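Local coordinates for F1 capsule-anchoring protein (PDB 2XET) that probably serves as the outer-membrane usher that assembles and secretes F1 capsular antigen in Yersinia pestis, here represented by its C-terminal domain, at residues G56-K59 against N60-C63. Sequence-based numbering, arbitrary orientation.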
loop_
_atom_site.group_PDB
_atom_site.type_symbol
_atom_site.label_atom_id
_atom_site.label_comp_id
_atom_site.label_asym_id
_atom_site.label_seq_id
_atom_site.Cartn_x
_atom_site.Cartn_y
_atom_site.Cartn_z
ATOM N N GLY A 56 -13.009 4.793 -4.294
ATOM C CA GLY A 56 -14.029 5.617 -4.957
ATOM C C GLY A 56 -13.440 6.832 -5.641
ATOM O O GLY A 56 -12.240 7.095 -5.564
ATOM N N ARG A 57 -14.310 7.590 -6.306
ATOM C CA ARG A 57 -13.877 8.720 -7.120
ATOM C C ARG A 57 -13.986 10.087 -6.443
ATOM O O ARG A 57 -13.521 11.099 -6.998
ATOM C CB ARG A 57 -14.640 8.733 -8.456
ATOM C CG ARG A 57 -16.136 8.959 -8.321
ATOM C CD ARG A 57 -16.846 8.781 -9.662
ATOM N NE ARG A 57 -16.624 7.431 -10.187
ATOM C CZ ARG A 57 -17.325 6.350 -9.841
ATOM N NH1 ARG A 57 -17.021 5.176 -10.382
ATOM N NH2 ARG A 57 -18.326 6.428 -8.963
ATOM N N ASP A 58 -14.594 10.128 -5.260
ATOM C CA ASP A 58 -14.838 11.400 -4.585
ATOM C C ASP A 58 -13.797 11.720 -3.515
ATOM O O ASP A 58 -12.953 10.883 -3.178
ATOM C CB ASP A 58 -16.217 11.401 -3.925
ATOM C CG ASP A 58 -17.328 11.099 -4.890
ATOM O OD1 ASP A 58 -17.614 11.955 -5.758
ATOM O OD2 ASP A 58 -17.925 10.008 -4.749
ATOM N N LYS A 59 -13.886 12.921 -2.961
ATOM C CA LYS A 59 -12.999 13.344 -1.882
ATOM C C LYS A 59 -13.120 12.379 -0.707
ATOM O O LYS A 59 -14.223 11.939 -0.368
ATOM C CB LYS A 59 -13.358 14.753 -1.411
ATOM C CG LYS A 59 -13.146 15.831 -2.444
ATOM C CD LYS A 59 -11.691 16.175 -2.591
ATOM C CE LYS A 59 -11.490 17.584 -3.117
ATOM N NZ LYS A 59 -11.829 17.706 -4.558
ATOM N N ASN A 60 -11.973 12.076 -0.096
ATOM C CA ASN A 60 -11.870 11.174 1.056
ATOM C C ASN A 60 -12.107 9.706 0.701
ATOM O O ASN A 60 -12.316 8.883 1.594
ATOM C CB ASN A 60 -12.779 11.623 2.208
ATOM C CG ASN A 60 -12.101 11.505 3.568
ATOM O OD1 ASN A 60 -10.908 11.811 3.717
ATOM N ND2 ASN A 60 -12.859 11.073 4.571
ATOM N N GLN A 61 -12.030 9.381 -0.589
ATOM C CA GLN A 61 -12.193 7.979 -1.034
ATOM C C GLN A 61 -10.920 7.377 -1.610
ATOM O O GLN A 61 -10.952 6.370 -2.312
ATOM C CB GLN A 61 -13.392 7.806 -1.972
ATOM C CG GLN A 61 -14.705 8.190 -1.321
ATOM C CD GLN A 61 -15.906 8.074 -2.244
ATOM O OE1 GLN A 61 -15.784 8.166 -3.465
ATOM N NE2 GLN A 61 -17.078 7.893 -1.653
ATOM N N SER A 62 -9.800 8.023 -1.305
ATOM C CA SER A 62 -8.494 7.448 -1.607
ATOM C C SER A 62 -7.501 7.981 -0.585
ATOM O O SER A 62 -7.763 8.959 0.122
ATOM C CB SER A 62 -8.050 7.826 -3.027
ATOM O OG SER A 62 -7.690 9.198 -3.095
ATOM N N CYS A 63 -6.348 7.336 -0.526
ATOM C CA CYS A 63 -5.280 7.760 0.386
ATOM C C CYS A 63 -3.916 7.419 -0.210
ATOM O O CYS A 63 -3.823 6.577 -1.123
ATOM C CB CYS A 63 -5.474 7.172 1.783
ATOM S SG CYS A 63 -5.591 5.365 1.849
HETATM O O HOH W 1 -17.280 7.146 -5.649
HETATM O O HOH W 2 -9.752 10.955 -2.554
#
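Gln61 reaches back across the loop to the backbone of Asp58, where its OE1 accepts a hydrogen bond from Asp58 N at 2.9 Å. The N-H points well at the oxygen (156°), though the donor is tilted out of the carbonyl plane of the amide. The same oxygen takes a proton from a water 2.8 Å away, and that water accepts from Arg57 N, so two consecutive peptide N-H groups are tied to one amide oxygen, the first through solvent. With CG beside its own backbone N (chi1 -61°) and the chain extended beyond, Gln61 runs alongside Asp58, both side chains pointing the same way with carboxylate and amide planes 57° apart. This brings two acceptors together, Asp58 OD2 lying 3.1 Å from Gln61 OE1; the protons that OE1 takes from Asp58 N and the water may offset their closeness. Along the way, CB of Gln61 packs 3.8 Å from CA of Gly56.

Asp58 to Gln61 form a type II beta turn, closed by Gln61 N donating to Asp58 O at 3.1 Å, with Asn60 taking the positive phi of its third position. The turn lies in the exposed connection between antiparallel strands 48-54 and 62-68 of this transthyretin-like, all-beta domain. Toward the base of the loop, Gly56 N makes a weak hydrogen bond to Gln61 O, and Gln61 also pairs through its backbone with Trp55, leading into the sheet. A second water is hydrogen-bonded to Ser62 OG at 2.8 Å and may also donate to Asp58 O, though it has more acceptors in reach than protons; the Ser62 hydroxyl is also hydrogen-bonded to Asn88 in the C-terminal tail. Backbone hydrogen bonds of Asn60 and Ser62 with Asn88 hold that tail against the returning chain, and one residue further Cys63 is joined by a disulfide to Cys85 on neighbouring strand 79-87.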